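PDB 4FB5: probable oxidoreductase protein from Rhizobium etli, which is probably an oxidoreductase of the GFO/IDH/MocA family, expected to bind a nicotinamide dinucleotide through its Rossmann-fold domain. Local coordinates for residues A[102-105]-A[106-109]; A[297-300]-A[301-304]; A[380-383]-A[384-388]. All coordinates share one frame; numbering follows the deposited sequence.

Interaction 1 (A[102-105]-A[106-109])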
loop_
_atom_site.group_PDB
_atom_site.type_symbol
_atom_site.label_atom_id
_atom_site.label_comp_id
_atom_site.label_asym_id
_atom_site.label_seq_id
_atom_site.Cartn_x
_atom_site.Cartn_y
_atom_site.Cartn_z
ATOM N N THR A 102 -20.242 30.907 5.605
ATOM C CA THR A 102 -19.483 32.090 5.234
ATOM C C THR A 102 -18.103 32.005 5.849
ATOM O O THR A 102 -17.760 30.994 6.459
ATOM C CB THR A 102 -20.180 33.360 5.747
ATOM O OG1 THR A 102 -20.421 33.251 7.162
ATOM C CG2 THR A 102 -21.511 33.579 5.012
ATOM N N PRO A 103 -17.291 33.055 5.682
ATOM C CA PRO A 103 -15.965 33.002 6.289
ATOM C C PRO A 103 -15.974 33.064 7.817
ATOM O O PRO A 103 -16.921 33.564 8.413
ATOM C CB PRO A 103 -15.284 34.232 5.705
ATOM C CG PRO A 103 -15.935 34.388 4.393
ATOM C CD PRO A 103 -17.364 34.094 4.643
ATOM N N ASN A 104 -14.916 32.540 8.427
ATOM C CA ASN A 104 -14.753 32.502 9.879
ATOM C C ASN A 104 -15.289 33.736 10.636
ATOM O O ASN A 104 -16.145 33.596 11.503
ATOM C CB ASN A 104 -13.278 32.204 10.250
ATOM C CG ASN A 104 -12.802 30.826 9.766
ATOM O OD1 ASN A 104 -13.479 30.154 8.978
ATOM N ND2 ASN A 104 -11.638 30.397 10.246
ATOM N N GLN A 105 -14.814 34.933 10.289
ATOM C CA GLN A 105 -15.151 36.187 11.032
ATOM C C GLN A 105 -16.631 36.412 11.247
ATOM O O GLN A 105 -17.034 37.017 12.234
ATOM C CB GLN A 105 -14.610 37.448 10.337
ATOM C CG GLN A 105 -13.257 37.275 9.675
ATOM C CD GLN A 105 -13.390 36.726 8.258
ATOM O OE1 GLN A 105 -14.242 37.204 7.481
ATOM N NE2 GLN A 105 -12.540 35.714 7.906
ATOM N N PHE A 106 -17.421 35.922 10.299
ATOM C CA PHE A 106 -18.839 36.190 10.228
ATOM C C PHE A 106 -19.664 35.230 11.048
ATOM O O PHE A 106 -20.775 35.589 11.447
ATOM C CB PHE A 106 -19.299 36.148 8.777
ATOM C CG PHE A 106 -18.669 37.208 7.916
ATOM C CD1 PHE A 106 -19.142 38.534 7.950
ATOM C CD2 PHE A 106 -17.604 36.898 7.074
ATOM C CE1 PHE A 106 -18.559 39.538 7.156
ATOM C CE2 PHE A 106 -17.008 37.892 6.260
ATOM C CZ PHE A 106 -17.486 39.218 6.303
ATOM N N HIS A 107 -19.134 34.027 11.313
ATOM C CA HIS A 107 -19.914 32.989 12.017
ATOM C C HIS A 107 -20.653 33.517 13.251
ATOM O O HIS A 107 -21.880 33.462 13.301
ATOM C CB HIS A 107 -19.066 31.773 12.402
ATOM C CG HIS A 107 -18.532 31.015 11.235
ATOM N ND1 HIS A 107 -17.293 30.415 11.248
ATOM C CD2 HIS A 107 -19.054 30.779 10.009
ATOM C CE1 HIS A 107 -17.079 29.828 10.086
ATOM N NE2 HIS A 107 -18.131 30.036 9.314
ATOM N N ALA A 108 -19.911 34.038 14.225
ATOM C CA ALA A 108 -20.520 34.548 15.457
ATOM C C ALA A 108 -21.768 35.383 15.195
ATOM O O ALA A 108 -22.860 35.046 15.676
ATOM C CB ALA A 108 -19.519 35.350 16.265
ATOM N N GLU A 109 -21.592 36.441 14.398
ATOM C CA GLU A 109 -22.622 37.440 14.116
ATOM C C GLU A 109 -23.883 36.786 13.578
ATOM O O GLU A 109 -25.004 37.054 14.012
ATOM C CB GLU A 109 -22.065 38.396 13.072
ATOM C CG GLU A 109 -22.235 39.893 13.359
ATOM C CD GLU A 109 -21.714 40.759 12.190
ATOM O OE1 GLU A 109 -20.895 40.233 11.385
ATOM O OE2 GLU A 109 -22.124 41.949 12.078
#
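The H107 side chain folds back over the turn that precedes its helix and ends at the carbonyl of T102. CG stands beside the backbone N (chi1 -65°), which turns the ring back along the chain. H107 CB meets N104 O at 3.6 Å, and H107 CG lies 3.5 Å from the same oxygen. ND1 and CE1 pass CA of N104, and H107 CE1 lies 3.8 Å from N104 OD1. The N104 amide runs alongside the ring, pointing the same way, with the planes 35° apart. At the tip, H107 NE2 makes a weak, bent hydrogen bond to T102 O of 3.0 Å. P103 O sits over the centre of one ring face.

The backbone closes the turn with two bonds, F106 N to P103 O at 3.1 Å and H107 N to N104 O at 3.0 Å. F106 runs alongside P103, pointing the same way, with P103 CD 3.7 Å from F106 CD2. T102 OG1 packs on F106 CB at 3.5 Å. N104 and H107 touch P126, and T102 touches the GxGxxG-like segment. This is the loop between strand 97-100 and helix 107-116, a strand-to-helix connection of the Rossmann fold probably used for nucleotide binding.

Interaction 2 (A[297-300]-A[301-304]); sequences QERM and NEFE
R299 lays the start of its side chain against E302. R299 CB is 3.7 Å from E302 CG and 3.8 Å from E302 CD. Further out, R299 NE reaches E302 OE1 at 3.3 Å, a salt bridge with a weak hydrogen bond. The carboxylate oxygen comes to the edge of the guanidinium, near its plane. The two flat groups are almost perpendicular, with planes 87° apart. E302 CG sits between the backbone N and the carbonyl carbon (chi1 48°). This turns the side chain back over the turn, and E302 CG lies close to R299 O.

The same carbonyl takes the backbone bond that closes the turn: E302 N bonds R299 O at 3.1 Å. The result is a type I beta turn from R299 to E302, with M300 and N301 at its corners. M300 O is bonded by N157 ND2. R299 and E302 both pack on R299 of the second subunit, so the ion pair lies at a subunit interface.

The turn joins the antiparallel strands 291-296 and 302-307. E302 rests on K319 and L321 at strand 316-321, while F303 packs against helix 158-168.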
loop_
_atom_site.group_PDB
_atom_site.type_symbol
_atom_site.label_atom_id
_atom_site.label_comp_id
_atom_site.label_asym_id
_atom_site.label_seq_id
_atom_site.Cartn_x
_atom_site.Cartn_y
_atom_site.Cartn_z
ATOM N N GLN A 297 -7.656 9.075 5.972
ATOM C CA GLN A 297 -8.623 9.797 5.158
ATOM C C GLN A 297 -8.401 9.749 3.641
ATOM O O GLN A 297 -9.332 9.976 2.872
ATOM C CB GLN A 297 -8.624 11.271 5.569
ATOM C CG GLN A 297 -9.841 12.033 5.094
ATOM C CD GLN A 297 -11.141 11.449 5.685
ATOM O OE1 GLN A 297 -11.185 11.018 6.857
ATOM N NE2 GLN A 297 -12.180 11.423 4.889
ATOM N N GLU A 298 -7.168 9.518 3.207
ATOM C CA GLU A 298 -6.872 9.547 1.773
ATOM C C GLU A 298 -7.355 8.269 1.079
ATOM O O GLU A 298 -7.444 8.224 -0.144
ATOM C CB GLU A 298 -5.373 9.840 1.506
ATOM C CG GLU A 298 -5.028 11.338 1.552
ATOM C CD GLU A 298 -3.522 11.655 1.276
ATOM O OE1 GLU A 298 -3.218 12.842 1.018
ATOM O OE2 GLU A 298 -2.656 10.730 1.324
ATOM N N ARG A 299 -7.618 7.248 1.896
ATOM C CA ARG A 299 -8.322 6.012 1.566
ATOM C C ARG A 299 -9.441 5.869 2.610
ATOM O O ARG A 299 -9.530 4.901 3.363
ATOM C CB ARG A 299 -7.356 4.845 1.649
ATOM C CG ARG A 299 -6.299 4.971 0.589
ATOM C CD ARG A 299 -5.424 3.766 0.460
ATOM N NE ARG A 299 -4.747 3.458 1.720
ATOM C CZ ARG A 299 -3.837 4.226 2.277
ATOM N NH1 ARG A 299 -3.513 5.403 1.717
ATOM N NH2 ARG A 299 -3.294 3.842 3.419
HETATM N N MSE A 300 -10.217 6.925 2.692
HETATM C CA MSE A 300 -11.452 7.079 3.438
HETATM C C MSE A 300 -12.322 5.793 3.610
HETATM O O MSE A 300 -13.105 5.628 4.568
HETATM C CB MSE A 300 -12.252 8.010 2.567
HETATM C CG MSE A 300 -12.785 9.128 3.262
HETATM SE SE MSE A 300 -14.432 9.794 2.381
HETATM C CE MSE A 300 -13.829 9.831 0.482
ATOM N N ASN A 301 -12.241 4.924 2.620
ATOM C CA ASN A 301 -13.162 3.808 2.628
ATOM C C ASN A 301 -12.575 2.523 3.189
ATOM O O ASN A 301 -13.049 1.485 2.904
ATOM C CB ASN A 301 -13.823 3.647 1.256
ATOM C CG ASN A 301 -14.776 4.809 0.955
ATOM O OD1 ASN A 301 -14.472 5.671 0.152
ATOM N ND2 ASN A 301 -15.910 4.861 1.661
ATOM N N GLU A 302 -11.543 2.624 4.000
ATOM C CA GLU A 302 -10.933 1.446 4.597
ATOM C C GLU A 302 -10.324 1.792 5.939
ATOM O O GLU A 302 -10.218 2.964 6.300
ATOM C CB GLU A 302 -9.899 0.787 3.666
ATOM C CG GLU A 302 -8.933 1.766 3.071
ATOM C CD GLU A 302 -7.909 1.128 2.140
ATOM O OE1 GLU A 302 -6.748 0.938 2.593
ATOM O OE2 GLU A 302 -8.259 0.846 0.948
ATOM N N PHE A 303 -10.011 0.758 6.706
ATOM C CA PHE A 303 -9.165 0.882 7.864
ATOM C C PHE A 303 -8.555 -0.445 8.136
ATOM O O PHE A 303 -8.937 -1.422 7.567
ATOM C CB PHE A 303 -9.895 1.411 9.063
ATOM C CG PHE A 303 -10.846 0.456 9.640
ATOM C CD1 PHE A 303 -10.543 -0.196 10.855
ATOM C CD2 PHE A 303 -12.061 0.212 9.002
ATOM C CE1 PHE A 303 -11.425 -1.109 11.408
ATOM C CE2 PHE A 303 -12.956 -0.685 9.542
ATOM C CZ PHE A 303 -12.643 -1.351 10.761
ATOM N N GLU A 304 -7.556 -0.439 8.988
ATOM C CA GLU A 304 -6.767 -1.607 9.243
ATOM C C GLU A 304 -6.876 -1.903 10.721
ATOM O O GLU A 304 -6.698 -0.996 11.523
ATOM C CB GLU A 304 -5.303 -1.354 8.883
ATOM C CG GLU A 304 -5.022 -1.094 7.454
ATOM C CD GLU A 304 -3.519 -1.097 7.174
ATOM O OE1 GLU A 304 -2.872 -2.160 7.303
ATOM O OE2 GLU A 304 -2.961 -0.027 6.817
#

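Interaction 3 (A[380-383]-A[384-388]); sequences MAQS and FHERR
With chi1 at 178°, Q382 sends CG away from its own backbone N, and its chain stays straight beyond. E386, one helical turn later, keeps CG beside the backbone N (chi1 -75°), and the two extended side chains meet. Q382 NE2 thereby bonds E386 OE2 at 2.6 Å. The oxygen lies in the amide plane and is met on its syn side, with the donor tilted from the carboxylate plane. Amide and carboxylate are nearly perpendicular, their planes 85° apart.

The other oxygen of E386 is held by R388. Both NE and NH2 of R388 bond E386 OE1, each at 2.7 Å, in a side-on salt bridge that lies in the guanidinium plane. The carboxylate thus has three side-chain donors, which should limit its rotation. Positive charge from R388 probably favours its ionised form.

Backbone bonds carry the helix to its end. H385 N bonds A381 O at 3.0 Å, and E386 N bonds Q382 O at 2.8 Å. S383 OG bonds T230 N, and F384 stacks edge-to-face on H252. R387 forms a salt bridge with E391 and a cation-pi contact with W389, both of the third subunit.

R387 then leaves helical geometry with positive phi. R388 N bonds S383 O at 3.3 Å and R387 N bonds F384 O at 3.3 Å, both weakly. This is a Schellman motif at the C-terminal end of helix 367-385. R387, in the left-handed conformation, turns the chain toward strand 390-391, at the edge of the large mixed sheet within this chain.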
loop_
_atom_site.group_PDB
_atom_site.type_symbol
_atom_site.label_atom_id
_atom_site.label_comp_id
_atom_site.label_asym_id
_atom_site.label_seq_id
_atom_site.Cartn_x
_atom_site.Cartn_y
_atom_site.Cartn_z
HETATM N N MSE A 380 -3.516 25.131 23.367
HETATM C CA MSE A 380 -2.352 24.749 22.577
HETATM C C MSE A 380 -1.510 25.947 22.163
HETATM O O MSE A 380 -0.300 25.907 22.282
HETATM C CB MSE A 380 -2.763 23.894 21.393
HETATM C CG MSE A 380 -3.350 22.558 21.819
HETATM SE SE MSE A 380 -4.400 21.614 20.413
HETATM C CE MSE A 380 -5.380 20.319 21.534
ATOM N N ALA A 381 -2.140 27.018 21.703
ATOM C CA ALA A 381 -1.379 28.197 21.341
ATOM C C ALA A 381 -0.653 28.784 22.581
ATOM O O ALA A 381 0.588 29.081 22.578
ATOM C CB ALA A 381 -2.268 29.198 20.730
ATOM N N GLN A 382 -1.414 28.911 23.658
ATOM C CA GLN A 382 -0.853 29.471 24.852
ATOM C C GLN A 382 0.302 28.566 25.193
ATOM O O GLN A 382 1.462 29.005 25.398
ATOM C CB GLN A 382 -1.891 29.487 25.971
ATOM C CG GLN A 382 -1.309 30.033 27.242
ATOM C CD GLN A 382 -2.305 30.109 28.414
ATOM O OE1 GLN A 382 -3.312 29.379 28.470
ATOM N NE2 GLN A 382 -1.973 30.970 29.394
ATOM N N SER A 383 -0.008 27.279 25.192
ATOM C CA SER A 383 0.977 26.306 25.486
ATOM C C SER A 383 2.304 26.571 24.804
ATOM O O SER A 383 3.340 26.173 25.341
ATOM C CB SER A 383 0.430 24.947 25.123
ATOM O OG SER A 383 1.444 23.983 25.216
ATOM N N PHE A 384 2.307 27.231 23.642
ATOM C CA PHE A 384 3.531 27.350 22.831
ATOM C C PHE A 384 4.229 28.619 23.152
ATOM O O PHE A 384 5.463 28.696 23.246
ATOM C CB PHE A 384 3.206 27.358 21.324
ATOM C CG PHE A 384 4.362 27.787 20.447
ATOM C CD1 PHE A 384 5.462 26.972 20.283
ATOM C CD2 PHE A 384 4.357 29.016 19.817
ATOM C CE1 PHE A 384 6.547 27.362 19.476
ATOM C CE2 PHE A 384 5.440 29.424 19.026
ATOM C CZ PHE A 384 6.538 28.602 18.860
ATOM N N HIS A 385 3.425 29.658 23.269
ATOM C CA HIS A 385 3.962 30.970 23.622
ATOM C C HIS A 385 4.541 31.022 25.047
ATOM O O HIS A 385 5.607 31.617 25.274
ATOM C CB HIS A 385 2.914 32.028 23.335
ATOM C CG HIS A 385 2.740 32.254 21.868
ATOM N ND1 HIS A 385 3.778 32.685 21.056
ATOM C CD2 HIS A 385 1.671 32.064 21.056
ATOM C CE1 HIS A 385 3.345 32.764 19.808
ATOM N NE2 HIS A 385 2.072 32.390 19.779
ATOM N N GLU A 386 3.882 30.324 25.977
ATOM C CA GLU A 386 4.388 30.214 27.353
ATOM C C GLU A 386 5.388 29.067 27.550
ATOM O O GLU A 386 5.858 28.863 28.653
ATOM C CB GLU A 386 3.230 30.131 28.353
ATOM C CG GLU A 386 2.541 31.472 28.563
ATOM C CD GLU A 386 1.192 31.336 29.228
ATOM O OE1 GLU A 386 1.012 30.384 30.052
ATOM O OE2 GLU A 386 0.293 32.171 28.918
ATOM N N ARG A 387 5.680 28.312 26.482
ATOM C CA ARG A 387 6.637 27.234 26.523
ATOM C C ARG A 387 6.488 26.266 27.697
ATOM O O ARG A 387 7.476 25.816 28.278
ATOM C CB ARG A 387 8.047 27.806 26.442
ATOM C CG ARG A 387 8.493 27.918 25.000
ATOM C CD ARG A 387 9.884 28.540 24.820
ATOM N NE ARG A 387 10.973 27.752 25.420
ATOM C CZ ARG A 387 11.673 26.783 24.813
ATOM N NH1 ARG A 387 11.409 26.407 23.556
ATOM N NH2 ARG A 387 12.657 26.173 25.476
ATOM N N ARG A 388 5.258 25.909 28.042
ATOM C CA ARG A 388 5.051 25.033 29.210
ATOM C C ARG A 388 3.809 24.129 29.018
ATOM O O ARG A 388 2.898 24.474 28.268
ATOM C CB ARG A 388 4.903 25.896 30.496
ATOM C CG ARG A 388 3.753 26.940 30.430
ATOM C CD ARG A 388 3.421 27.690 31.710
ATOM N NE ARG A 388 2.141 28.401 31.538
ATOM C CZ ARG A 388 0.999 28.111 32.197
ATOM N NH1 ARG A 388 0.983 27.147 33.166
ATOM N NH2 ARG A 388 -0.128 28.809 31.904
#

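From the N terminus, the three contacts follow in series; none nests in or crosses another. Interaction 1 closes the loop from strand 97-100 into helix 107-116 in the parallel sheet domain. Interaction 2 comes much later and closes the hairpin between strands 291-296 and 302-307 of the mixed sheet. Interaction 3 ends helix 367-385 just before strand 390-391, an outermost strand of that same sheet within this chain. Interactions 1 and 2 lie on opposite sides of the chain's centre, their own centres 32 Å apart. Interaction 3 is about 14 Å from interaction 1 by nearest atoms. Interactions 2 and 3 face different neighbouring subunits.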